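Local coordinates for protein AA9 family lytic polysaccharide monooxygenase D (Myceliophthora thermophila, PDB 5UFV) that cleaves cellulose oxidatively as a copper-dependent lytic polysaccharide monooxygenase, attacking glycosidic bonds with specific oxidation at C1, at residues A[16-20]-A[29-35]; A[183-189]-A[222-228]; A[74-78]-A[118-124]; A[9-14]-A[57-61]. All coordinates share one frame. Numbering follows the deposited sequence.

Contact 1: A[16-20]-A[29-35]; sequences GYSGF and QWQWPDY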
loop_
_atom_site.group_PDB
_atom_site.type_symbol
_atom_site.label_atom_id
_atom_site.label_comp_id
_atom_site.label_asym_id
_atom_site.label_seq_id
_atom_site.Cartn_x
_atom_site.Cartn_y
_atom_site.Cartn_z
ATOM N N GLY A 16 -0.001 -8.829 12.867
ATOM C CA GLY A 16 -0.937 -8.964 11.796
ATOM C C GLY A 16 -1.751 -10.249 11.911
ATOM O O GLY A 16 -1.531 -11.102 12.791
ATOM N N TYR A 17 -2.696 -10.360 10.979
ATOM C CA TYR A 17 -3.431 -11.581 10.754
ATOM C C TYR A 17 -2.453 -12.597 10.235
ATOM O O TYR A 17 -1.496 -12.267 9.527
ATOM C CB TYR A 17 -4.501 -11.291 9.717
ATOM C CG TYR A 17 -5.477 -12.391 9.411
ATOM C CD1 TYR A 17 -6.533 -12.687 10.279
ATOM C CD2 TYR A 17 -5.390 -13.097 8.199
ATOM C CE1 TYR A 17 -7.447 -13.687 9.965
ATOM C CE2 TYR A 17 -6.299 -14.088 7.868
ATOM C CZ TYR A 17 -7.329 -14.376 8.740
ATOM O OH TYR A 17 -8.231 -15.361 8.386
ATOM N N SER A 18 -2.676 -13.841 10.607
ATOM C CA SER A 18 -1.829 -14.911 10.164
ATOM C C SER A 18 -2.485 -15.657 9.000
ATOM O O SER A 18 -3.142 -16.687 9.194
ATOM C CB SER A 18 -1.553 -15.839 11.330
ATOM O OG SER A 18 -0.720 -16.922 10.909
ATOM N N GLY A 19 -2.273 -15.131 7.794
ATOM C CA GLY A 19 -2.869 -15.630 6.552
ATOM C C GLY A 19 -2.797 -17.139 6.350
ATOM O O GLY A 19 -3.792 -17.766 6.007
ATOM N N PHE A 20 -1.638 -17.738 6.613
ATOM C CA PHE A 20 -1.451 -19.169 6.340
ATOM C C PHE A 20 -1.996 -20.092 7.423
ATOM O O PHE A 20 -2.081 -21.286 7.215
ATOM C CB PHE A 20 0.025 -19.501 6.152
ATOM C CG PHE A 20 0.631 -18.914 4.930
ATOM C CD1 PHE A 20 0.320 -19.444 3.674
ATOM C CD2 PHE A 20 1.562 -17.872 5.034
ATOM C CE1 PHE A 20 0.897 -18.922 2.526
ATOM C CE2 PHE A 20 2.140 -17.323 3.906
ATOM C CZ PHE A 20 1.802 -17.849 2.646
ATOM N N GLN A 29 -5.530 -5.872 11.514
ATOM C CA GLN A 29 -5.396 -6.146 10.089
ATOM C C GLN A 29 -6.559 -6.983 9.524
ATOM O O GLN A 29 -6.993 -7.964 10.145
ATOM C CB GLN A 29 -4.071 -6.893 9.836
ATOM C CG GLN A 29 -3.590 -6.846 8.396
ATOM C CD GLN A 29 -2.311 -7.644 8.166
ATOM O OE1 GLN A 29 -2.186 -8.780 8.631
ATOM N NE2 GLN A 29 -1.362 -7.063 7.459
ATOM N N TRP A 30 -7.025 -6.601 8.337
ATOM C CA TRP A 30 -8.034 -7.343 7.595
ATOM C C TRP A 30 -7.410 -8.615 7.061
ATOM O O TRP A 30 -6.217 -8.679 6.853
ATOM C CB TRP A 30 -8.575 -6.489 6.447
ATOM C CG TRP A 30 -9.521 -5.426 6.881
ATOM C CD1 TRP A 30 -9.533 -4.770 8.076
ATOM C CD2 TRP A 30 -10.574 -4.867 6.116
ATOM N NE1 TRP A 30 -10.564 -3.841 8.114
ATOM C CE2 TRP A 30 -11.210 -3.885 6.911
ATOM C CE3 TRP A 30 -11.059 -5.102 4.832
ATOM C CZ2 TRP A 30 -12.286 -3.169 6.471
ATOM C CZ3 TRP A 30 -12.131 -4.376 4.398
ATOM C CH2 TRP A 30 -12.738 -3.434 5.212
ATOM N N GLN A 31 -8.223 -9.634 6.849
ATOM C CA GLN A 31 -7.712 -10.963 6.550
ATOM C C GLN A 31 -7.053 -10.937 5.192
ATOM O O GLN A 31 -7.386 -10.142 4.336
ATOM C CB GLN A 31 -8.830 -12.020 6.537
ATOM C CG GLN A 31 -9.722 -12.091 7.774
ATOM C CD GLN A 31 -10.885 -11.101 7.732
ATOM O OE1 GLN A 31 -10.840 -10.086 7.012
ATOM N NE2 GLN A 31 -11.928 -11.379 8.499
ATOM N N TRP A 32 -6.104 -11.824 5.002
ATOM C CA TRP A 32 -5.487 -12.038 3.707
ATOM C C TRP A 32 -5.222 -13.539 3.651
ATOM O O TRP A 32 -5.077 -14.159 4.711
ATOM C CB TRP A 32 -4.227 -11.197 3.538
ATOM C CG TRP A 32 -3.258 -11.259 4.673
ATOM C CD1 TRP A 32 -3.272 -10.490 5.779
ATOM C CD2 TRP A 32 -2.122 -12.129 4.793
ATOM N NE1 TRP A 32 -2.216 -10.819 6.592
ATOM C CE2 TRP A 32 -1.493 -11.821 6.014
ATOM C CE3 TRP A 32 -1.583 -13.139 3.989
ATOM C CZ2 TRP A 32 -0.342 -12.465 6.462
ATOM C CZ3 TRP A 32 -0.415 -13.811 4.445
ATOM C CH2 TRP A 32 0.185 -13.455 5.677
ATOM N N PRO A 33 -5.255 -14.131 2.445
ATOM C CA PRO A 33 -5.295 -15.597 2.339
ATOM C C PRO A 33 -3.913 -16.267 2.319
ATOM O O PRO A 33 -3.760 -17.395 2.793
ATOM C CB PRO A 33 -6.015 -15.826 0.995
ATOM C CG PRO A 33 -5.615 -14.659 0.149
ATOM C CD PRO A 33 -5.362 -13.492 1.112
ATOM N N ASP A 34 -2.925 -15.580 1.760
ATOM C CA ASP A 34 -1.610 -16.172 1.521
ATOM C C ASP A 34 -0.786 -15.119 0.796
ATOM O O ASP A 34 -1.168 -13.952 0.757
ATOM C CB ASP A 34 -1.731 -17.486 0.726
ATOM C CG ASP A 34 -2.516 -17.313 -0.596
ATOM O OD1 ASP A 34 -2.322 -16.251 -1.298
ATOM O OD2 ASP A 34 -3.341 -18.225 -0.916
ATOM N N TYR A 35 0.338 -15.518 0.225
ATOM C CA TYR A 35 1.256 -14.580 -0.407
ATOM C C TYR A 35 1.111 -14.437 -1.923
ATOM O O TYR A 35 1.949 -13.803 -2.558
ATOM C CB TYR A 35 2.697 -15.005 -0.136
ATOM C CG TYR A 35 3.266 -14.776 1.248
ATOM C CD1 TYR A 35 2.643 -13.969 2.187
ATOM C CD2 TYR A 35 4.495 -15.357 1.580
ATOM C CE1 TYR A 35 3.211 -13.779 3.443
ATOM C CE2 TYR A 35 5.076 -15.158 2.799
ATOM C CZ TYR A 35 4.445 -14.384 3.740
ATOM O OH TYR A 35 5.069 -14.208 4.959
HETATM O O HOH W 1 -6.690 -16.719 5.470
#
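Three aromatic residues, Tyr17, Phe20 and Trp32, account for most of the 493 Å² buried where residues 16-20 fold back on residues 29-35. Tyr17 lies across 29-35: the CA of Gln31 sits over its ring face, 3.7 Å from the centroid, and the ring edge points at the face of the Trp32 pyrrole ring in a T-shaped pair, with centroids 5.7 Å apart and planes at 70°. The six-membered ring of Trp32 receives Gly19, whose CA stands 3.7 Å from that centroid, almost on the ring normal. A CB on Gly19 would run into the indole, so the close approach depends on glycine. Both segments belong to the long loop between strand 12-15 and helix 45-48 of the AA9 immunoglobulin-like beta-sandwich, on the side of the fold that carries the copper. Gln29 OE1 accepts from Tyr17 N across the segments and from Trp32 NE1 within its own, each at 2.9 Å, while Gln29 NE2 is bound to Val4 O and Tyr7 OH. Farther along, Phe20 has Asp34 CA over one face and turns its edge to the face of Tyr35 (centroids 4.8 Å apart, planes at 79°). The nearest side-chain atom of Tyr35 is about 7 Å from the copper. One water donates to both Gly19 O and Trp32 O, 3.1 Å from each.

Contact 2: A[183-189]-A[222-228]; sequences AEPAASY and PPVFKGT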
loop_
_atom_site.group_PDB
_atom_site.type_symbol
_atom_site.label_atom_id
_atom_site.label_comp_id
_atom_site.label_asym_id
_atom_site.label_seq_id
_atom_site.Cartn_x
_atom_site.Cartn_y
_atom_site.Cartn_z
ATOM N N ALA A 183 -8.136 18.784 8.118
ATOM C CA ALA A 183 -7.762 18.545 6.746
ATOM C C ALA A 183 -8.414 17.247 6.242
ATOM O O ALA A 183 -8.404 16.205 6.918
ATOM C CB ALA A 183 -6.247 18.496 6.603
ATOM N N GLU A 184 -9.036 17.374 5.072
ATOM C CA GLU A 184 -9.572 16.268 4.321
ATOM C C GLU A 184 -9.122 16.441 2.876
ATOM O O GLU A 184 -9.139 17.540 2.336
ATOM C CB GLU A 184 -11.098 16.204 4.442
ATOM C CG GLU A 184 -11.560 15.460 5.704
ATOM C CD GLU A 184 -12.856 14.663 5.530
ATOM O OE1 GLU A 184 -13.690 15.019 4.656
ATOM O OE2 GLU A 184 -13.045 13.673 6.280
ATOM N N PRO A 185 -8.648 15.356 2.259
ATOM C CA PRO A 185 -8.216 15.515 0.882
ATOM C C PRO A 185 -9.374 15.811 -0.059
ATOM O O PRO A 185 -10.448 15.244 0.080
ATOM C CB PRO A 185 -7.555 14.166 0.550
ATOM C CG PRO A 185 -7.936 13.231 1.647
ATOM C CD PRO A 185 -8.238 14.064 2.840
ATOM N N ALA A 186 -9.131 16.698 -1.007
ATOM C CA ALA A 186 -10.090 17.012 -2.052
ATOM C C ALA A 186 -10.334 15.802 -2.931
ATOM O O ALA A 186 -9.563 14.844 -2.910
ATOM C CB ALA A 186 -9.589 18.181 -2.896
ATOM N N ALA A 187 -11.408 15.859 -3.714
ATOM C CA ALA A 187 -11.808 14.750 -4.584
ATOM C C ALA A 187 -10.707 14.360 -5.584
ATOM O O ALA A 187 -10.624 13.199 -5.983
ATOM C CB ALA A 187 -13.115 15.089 -5.311
ATOM N N SER A 188 -9.853 15.309 -5.963
ATOM C CA SER A 188 -8.751 15.041 -6.908
ATOM C C SER A 188 -7.608 14.211 -6.309
ATOM O O SER A 188 -6.703 13.774 -7.033
ATOM C CB SER A 188 -8.173 16.363 -7.415
ATOM O OG SER A 188 -7.766 17.140 -6.315
ATOM N N TYR A 189 -7.628 14.042 -4.989
ATOM C CA TYR A 189 -6.628 13.231 -4.275
ATOM C C TYR A 189 -7.152 11.815 -4.022
ATOM O O TYR A 189 -6.397 10.918 -3.637
ATOM C CB TYR A 189 -6.231 13.881 -2.933
ATOM C CG TYR A 189 -5.295 15.065 -3.026
ATOM C CD1 TYR A 189 -3.964 14.891 -3.359
ATOM C CD2 TYR A 189 -5.731 16.363 -2.753
ATOM C CE1 TYR A 189 -3.084 15.962 -3.444
ATOM C CE2 TYR A 189 -4.856 17.446 -2.836
ATOM C CZ TYR A 189 -3.529 17.233 -3.186
ATOM O OH TYR A 189 -2.639 18.273 -3.266
ATOM N N PRO A 222 -3.462 8.946 -7.798
ATOM C CA PRO A 222 -3.413 10.392 -7.686
ATOM C C PRO A 222 -2.171 10.866 -6.956
ATOM O O PRO A 222 -1.523 10.061 -6.305
ATOM C CB PRO A 222 -4.670 10.739 -6.856
ATOM C CG PRO A 222 -5.454 9.474 -6.737
ATOM C CD PRO A 222 -4.459 8.367 -6.885
ATOM N N PRO A 223 -1.850 12.178 -7.045
ATOM C CA PRO A 223 -0.747 12.742 -6.268
ATOM C C PRO A 223 -0.919 12.441 -4.803
ATOM O O PRO A 223 -2.033 12.266 -4.349
ATOM C CB PRO A 223 -0.886 14.260 -6.479
ATOM C CG PRO A 223 -2.252 14.474 -7.052
ATOM C CD PRO A 223 -2.594 13.214 -7.787
ATOM N N VAL A 224 0.178 12.412 -4.064
ATOM C CA VAL A 224 0.130 12.152 -2.631
ATOM C C VAL A 224 -0.508 13.303 -1.865
ATOM O O VAL A 224 -0.182 14.457 -2.111
ATOM C CB VAL A 224 1.555 11.953 -2.070
ATOM C CG1 VAL A 224 1.545 11.805 -0.544
ATOM C CG2 VAL A 224 2.228 10.757 -2.740
ATOM N N PHE A 225 -1.358 12.975 -0.894
ATOM C CA PHE A 225 -1.888 13.971 0.029
ATOM C C PHE A 225 -0.942 14.280 1.186
ATOM O O PHE A 225 -0.585 13.388 1.949
ATOM C CB PHE A 225 -3.216 13.496 0.591
ATOM C CG PHE A 225 -3.872 14.489 1.479
ATOM C CD1 PHE A 225 -4.183 15.746 1.007
ATOM C CD2 PHE A 225 -4.153 14.182 2.785
ATOM C CE1 PHE A 225 -4.779 16.691 1.829
ATOM C CE2 PHE A 225 -4.746 15.108 3.620
ATOM C CZ PHE A 225 -5.069 16.364 3.140
ATOM N N LYS A 226 -0.578 15.554 1.332
ATOM C CA LYS A 226 0.438 16.011 2.304
ATOM C C LYS A 226 -0.132 16.629 3.583
ATOM O O LYS A 226 0.562 16.700 4.596
ATOM C CB LYS A 226 1.332 17.082 1.670
ATOM C CG LYS A 226 2.030 16.674 0.389
ATOM C CD LYS A 226 3.268 15.817 0.643
ATOM C CE LYS A 226 3.984 15.550 -0.684
ATOM N NZ LYS A 226 5.353 14.983 -0.548
ATOM N N GLY A 227 -1.364 17.122 3.519
ATOM C CA GLY A 227 -1.997 17.780 4.655
ATOM C C GLY A 227 -1.588 19.229 4.719
ATOM O O GLY A 227 -1.716 19.967 3.734
ATOM N N THR A 228 -1.057 19.622 5.874
ATOM C CA THR A 228 -0.792 21.031 6.182
ATOM C C THR A 228 0.628 21.249 6.738
ATOM O O THR A 228 1.632 21.005 6.055
ATOM C CB THR A 228 -1.841 21.553 7.196
ATOM O OG1 THR A 228 -1.882 20.701 8.347
ATOM C CG2 THR A 228 -3.225 21.563 6.577
HETATM O O HOH W 2 -4.008 10.746 -3.451
HETATM O O HOH W 3 -1.181 17.587 -0.257
#
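Two loops of the AA9 beta-sandwich meet here at the surface, away from the copper: residues 183-189, leading into strand 190-191, and residues 222-228, at the C-terminal end of the model. The main bump is Phe225, whose ring enters the hollow formed by Ala183, Pro185 and Tyr189. Pro185 lies flat over one face, its CB 3.8 Å from the ring centroid, and Ala183 CB meets the rim at Phe225 CZ, 4.2 Å away. The edge of Phe225 is directed at the face of Tyr189, a T-shaped pair with centroids 5.5 Å apart and planes at 64°. Tyr189 in turn slots against 222-228, its CE1 4.0 Å from Pro223 CG, while Pro222 packs against the Tyr189 backbone with CG 3.5 Å from Tyr189 O. Pro185 also rests on Phe102 of strand 101-107. With no direct hydrogen bond between the segments, polar linkage falls to water, one molecule donating to Tyr189 O at 2.4 Å and to Pro223 O at 2.6 Å.

Contact 3: A[74-78]-A[118-124]; sequences THSQG and LDTETPS. With CU (copper (II) ion), chain G.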
loop_
_atom_site.group_PDB
_atom_site.type_symbol
_atom_site.label_atom_id
_atom_site.label_comp_id
_atom_site.label_asym_id
_atom_site.label_seq_id
_atom_site.Cartn_x
_atom_site.Cartn_y
_atom_site.Cartn_z
ATOM N N THR A 74 10.149 -10.843 -2.054
ATOM C CA THR A 74 11.111 -11.363 -2.990
ATOM C C THR A 74 11.440 -10.475 -4.195
ATOM O O THR A 74 12.438 -10.725 -4.839
ATOM C CB THR A 74 10.711 -12.779 -3.458
ATOM O OG1 THR A 74 9.515 -12.738 -4.238
ATOM C CG2 THR A 74 10.490 -13.680 -2.263
ATOM N N HIS A 75 10.660 -9.439 -4.492
ATOM C CA HIS A 75 10.837 -8.721 -5.784
ATOM C C HIS A 75 11.496 -7.348 -5.662
ATOM O O HIS A 75 11.165 -6.565 -4.791
ATOM C CB HIS A 75 9.496 -8.588 -6.514
ATOM C CG HIS A 75 8.790 -9.887 -6.696
ATOM N ND1 HIS A 75 9.341 -10.921 -7.415
ATOM C CD2 HIS A 75 7.602 -10.341 -6.224
ATOM C CE1 HIS A 75 8.529 -11.964 -7.373
ATOM N NE2 HIS A 75 7.461 -11.633 -6.669
ATOM N N SER A 76 12.392 -7.059 -6.586
ATOM C CA SER A 76 13.196 -5.851 -6.545
ATOM C C SER A 76 12.784 -4.771 -7.522
ATOM O O SER A 76 13.392 -3.731 -7.543
ATOM C CB SER A 76 14.661 -6.220 -6.781
ATOM O OG SER A 76 15.110 -6.961 -5.663
ATOM N N GLN A 77 11.744 -5.004 -8.310
ATOM C CA GLN A 77 11.200 -3.978 -9.189
ATOM C C GLN A 77 9.721 -3.703 -8.957
ATOM O O GLN A 77 8.896 -4.591 -9.025
ATOM C CB GLN A 77 11.365 -4.391 -10.639
ATOM C CG GLN A 77 12.808 -4.572 -11.072
ATOM C CD GLN A 77 13.324 -5.979 -10.847
ATOM O OE1 GLN A 77 12.581 -6.951 -10.907
ATOM N NE2 GLN A 77 14.610 -6.087 -10.585
ATOM N N GLY A 78 9.411 -2.452 -8.692
ATOM C CA GLY A 78 8.071 -1.940 -8.749
ATOM C C GLY A 78 7.838 -0.950 -7.616
ATOM O O GLY A 78 8.648 -0.832 -6.689
ATOM N N LEU A 118 15.100 0.013 -15.562
ATOM C CA LEU A 118 13.857 -0.389 -14.904
ATOM C C LEU A 118 13.860 -1.863 -14.572
ATOM O O LEU A 118 13.310 -2.246 -13.539
ATOM C CB LEU A 118 12.626 -0.091 -15.771
ATOM C CG LEU A 118 12.266 1.375 -16.040
ATOM C CD1 LEU A 118 11.187 1.466 -17.101
ATOM C CD2 LEU A 118 11.820 2.111 -14.789
ATOM N N ASP A 119 14.467 -2.679 -15.437
ATOM C CA ASP A 119 14.520 -4.127 -15.223
ATOM C C ASP A 119 15.793 -4.622 -14.526
ATOM O O ASP A 119 15.939 -5.814 -14.322
ATOM C CB ASP A 119 14.309 -4.883 -16.537
ATOM C CG ASP A 119 15.514 -4.844 -17.456
ATOM O OD1 ASP A 119 16.364 -3.939 -17.329
ATOM O OD2 ASP A 119 15.594 -5.716 -18.349
ATOM N N THR A 120 16.696 -3.723 -14.137
ATOM C CA THR A 120 17.925 -4.153 -13.487
ATOM C C THR A 120 17.639 -4.736 -12.103
ATOM O O THR A 120 16.920 -4.138 -11.309
ATOM C CB THR A 120 18.924 -3.000 -13.355
ATOM O OG1 THR A 120 19.336 -2.600 -14.661
ATOM C CG2 THR A 120 20.168 -3.431 -12.524
ATOM N N GLU A 121 18.254 -5.884 -11.831
ATOM C CA GLU A 121 18.041 -6.657 -10.613
ATOM C C GLU A 121 18.978 -6.251 -9.458
ATOM O O GLU A 121 18.509 -5.986 -8.364
ATOM C CB GLU A 121 18.167 -8.148 -10.936
ATOM C CG GLU A 121 17.977 -9.083 -9.744
ATOM C CD GLU A 121 16.541 -9.192 -9.239
ATOM O OE1 GLU A 121 15.592 -8.648 -9.866
ATOM O OE2 GLU A 121 16.376 -9.859 -8.192
ATOM N N THR A 122 20.288 -6.221 -9.692
ATOM C CA THR A 122 21.228 -5.584 -8.749
ATOM C C THR A 122 22.202 -4.690 -9.504
ATOM O O THR A 122 22.718 -5.091 -10.545
ATOM C CB THR A 122 22.075 -6.577 -7.921
ATOM O OG1 THR A 122 22.938 -7.292 -8.802
ATOM C CG2 THR A 122 21.207 -7.577 -7.158
ATOM N N PRO A 123 22.438 -3.474 -9.007
ATOM C CA PRO A 123 21.692 -2.877 -7.892
ATOM C C PRO A 123 20.370 -2.205 -8.359
ATOM O O PRO A 123 20.394 -1.179 -9.054
ATOM C CB PRO A 123 22.664 -1.817 -7.387
ATOM C CG PRO A 123 23.378 -1.348 -8.632
ATOM C CD PRO A 123 23.358 -2.495 -9.617
ATOM N N SER A 124 19.235 -2.769 -7.965
ATOM C CA SER A 124 17.930 -2.236 -8.376
ATOM C C SER A 124 17.769 -0.722 -8.149
ATOM O O SER A 124 18.129 -0.191 -7.113
ATOM C CB SER A 124 16.794 -2.973 -7.645
ATOM O OG SER A 124 15.572 -2.271 -7.814
HETATM CU CU CU G . 6.225 -12.999 -5.905
#
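His75 belongs to the histidine brace, the copper site that defines lytic polysaccharide monooxygenases, and the residues just after it are tied to the loop 118-124. Its CA-to-CB bond points away from that loop, and in the m rotamer the imidazole binds copper through NE2 at 2.0 Å; the methylated histidine at position 1 and Tyr169 complete the site. Ser76 and Gln77 instead direct their CA-to-CB bonds toward 118-124. With chi1 of Gln77 in m, its CG lies 3.4 Å from Leu118 O; the bend at chi2 (p) then brings the amide to two acceptors, Gln77 NE2 donating to Thr120 O at 3.1 Å and to Glu121 OE1 at 2.8 Å. Glu121 meets it with a t, p side chain whose bend at chi2 returns the carboxylate to 74-78, although its CB is set sideways. Gln77 also touches His161, which probably binds O2 as in related enzymes, consistent with the contact bordering the second coordination sphere of the copper. Ser124 adopts chi1 t, and its OG donates to the carbonyl oxygen of Ser76 over 2.6 Å.

Contact 4: A[9-14]-A[57-61]; sequences IAGKDY and YAEAA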
loop_
_atom_site.group_PDB
_atom_site.type_symbol
_atom_site.label_atom_id
_atom_site.label_comp_id
_atom_site.label_asym_id
_atom_site.label_seq_id
_atom_site.Cartn_x
_atom_site.Cartn_y
_atom_site.Cartn_z
ATOM N N ILE A 9 2.783 1.250 15.121
ATOM C CA ILE A 9 2.004 2.460 14.956
ATOM C C ILE A 9 2.048 3.292 16.220
ATOM O O ILE A 9 1.574 2.880 17.284
ATOM C CB ILE A 9 0.551 2.134 14.594
ATOM C CG1 ILE A 9 0.515 1.497 13.197
ATOM C CG2 ILE A 9 -0.300 3.399 14.618
ATOM C CD1 ILE A 9 -0.685 0.650 12.925
ATOM N N ALA A 10 2.612 4.487 16.063
ATOM C CA ALA A 10 2.794 5.454 17.144
ATOM C C ALA A 10 3.608 4.811 18.224
ATOM O O ALA A 10 3.265 4.916 19.392
ATOM C CB ALA A 10 1.456 5.927 17.676
ATOM N N GLY A 11 4.663 4.098 17.817
ATOM C CA GLY A 11 5.527 3.384 18.758
ATOM C C GLY A 11 5.022 2.072 19.381
ATOM O O GLY A 11 5.723 1.505 20.199
ATOM N N LYS A 12 3.836 1.571 19.024
ATOM C CA LYS A 12 3.336 0.303 19.586
ATOM C C LYS A 12 3.273 -0.788 18.532
ATOM O O LYS A 12 3.090 -0.529 17.339
ATOM C CB LYS A 12 1.945 0.460 20.202
ATOM C CG LYS A 12 1.735 1.824 20.833
ATOM C CD LYS A 12 0.560 1.904 21.808
ATOM C CE LYS A 12 0.637 3.219 22.578
ATOM N NZ LYS A 12 -0.010 3.115 23.917
ATOM N N ASP A 13 3.394 -2.021 19.010
ATOM C CA ASP A 13 3.503 -3.183 18.155
ATOM C C ASP A 13 2.143 -3.817 17.982
ATOM O O ASP A 13 1.413 -4.007 18.960
ATOM C CB ASP A 13 4.494 -4.194 18.745
ATOM C CG ASP A 13 5.952 -3.820 18.470
ATOM O OD1 ASP A 13 6.221 -2.990 17.573
ATOM O OD2 ASP A 13 6.848 -4.353 19.148
ATOM N N TYR A 14 1.793 -4.116 16.728
ATOM C CA TYR A 14 0.520 -4.732 16.438
ATOM C C TYR A 14 0.757 -5.918 15.520
ATOM O O TYR A 14 1.172 -5.736 14.388
ATOM C CB TYR A 14 -0.456 -3.745 15.790
ATOM C CG TYR A 14 -0.870 -2.578 16.681
ATOM C CD1 TYR A 14 -1.940 -2.679 17.561
ATOM C CD2 TYR A 14 -0.192 -1.366 16.629
ATOM C CE1 TYR A 14 -2.323 -1.603 18.363
ATOM C CE2 TYR A 14 -0.557 -0.302 17.427
ATOM C CZ TYR A 14 -1.626 -0.422 18.284
ATOM O OH TYR A 14 -1.962 0.643 19.061
ATOM N N TYR A 57 -8.278 -1.776 16.492
ATOM C CA TYR A 57 -7.716 -0.604 15.822
ATOM C C TYR A 57 -6.464 -0.147 16.589
ATOM O O TYR A 57 -6.326 -0.414 17.777
ATOM C CB TYR A 57 -8.717 0.547 15.801
ATOM C CG TYR A 57 -9.255 0.859 17.175
ATOM C CD1 TYR A 57 -8.544 1.671 18.044
ATOM C CD2 TYR A 57 -10.462 0.287 17.631
ATOM C CE1 TYR A 57 -9.019 1.941 19.321
ATOM C CE2 TYR A 57 -10.940 0.547 18.895
ATOM C CZ TYR A 57 -10.212 1.376 19.735
ATOM O OH TYR A 57 -10.655 1.648 21.006
ATOM N N ALA A 58 -5.546 0.515 15.894
ATOM C CA ALA A 58 -4.440 1.189 16.547
ATOM C C ALA A 58 -4.794 2.677 16.702
ATOM O O ALA A 58 -5.392 3.266 15.806
ATOM C CB ALA A 58 -3.184 1.024 15.714
ATOM N N GLU A 59 -4.436 3.276 17.833
ATOM C CA GLU A 59 -4.568 4.728 18.015
ATOM C C GLU A 59 -3.389 5.434 17.415
ATOM O O GLU A 59 -2.262 4.933 17.445
ATOM C CB GLU A 59 -4.697 5.113 19.493
ATOM C CG GLU A 59 -5.886 4.431 20.178
ATOM C CD GLU A 59 -6.731 5.338 21.062
ATOM O OE1 GLU A 59 -6.228 6.377 21.570
ATOM O OE2 GLU A 59 -7.918 4.987 21.250
ATOM N N ALA A 60 -3.652 6.597 16.844
ATOM C CA ALA A 60 -2.600 7.432 16.289
ATOM C C ALA A 60 -3.105 8.834 16.062
ATOM O O ALA A 60 -4.268 9.056 15.749
ATOM C CB ALA A 60 -2.082 6.869 14.979
ATOM N N ALA A 61 -2.210 9.783 16.232
ATOM C CA ALA A 61 -2.502 11.158 15.937
ATOM C C ALA A 61 -1.813 11.516 14.625
ATOM O O ALA A 61 -0.882 10.835 14.182
ATOM C CB ALA A 61 -2.003 12.053 17.070
HETATM O O HOH W 4 -0.992 2.845 18.246
#
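Apolar packing and a single water join the beta hairpin at residues 9-14 to the edge strand 58-60; no direct hydrogen bond crosses between them. The apolar part centres on Ala58, whose CB lies over the face of the Tyr14 ring in a CH-pi contact, 3.6 Å from the centroid, and also meets Ile9 CD1 at 3.8 Å. Ile9 spans further along the strand, with CG2 3.9 Å from Ala60 CB. The polar part is carried by a water that donates to Ile9 O (2.7 Å) and Glu59 O (2.6 Å) and accepts from Tyr14 OH (2.5 Å). Within the hairpin, two backbone hydrogen bonds between Ile9 and Lys12 close a type I' turn. Strands 4-9 and 12-15 lie at one end of the four-stranded sheet, whereas 58-60 pairs in parallel with strand 167-177 at the margin of the other; Ile9 and Ala60 both touch Ile175 of that strand, between the two sheets of the sandwich.

In the fold
From the N terminus, the chain first enters the hairpin of contact 4, which closes a loop only when segment 57-61 arrives, 43 residues after Tyr14. Nested inside that loop, contact 1 folds residues 16-20 and 29-35 together on the copper-bearing side; its first segment adjoins contact 4 in sequence. Contact 3 follows in series, closing a loop that contains strands 80-86 and 101-107, its nearest atoms about 7 Å from contact 1. Contact 2 closes last, bringing the C-terminal segment back to residues 183-189. No two contacts cross. Contact 4 bridges the two sheets, contacts 1 and 3 join loops near the copper, and contact 2 lies opposite contact 1 across the chain's centre.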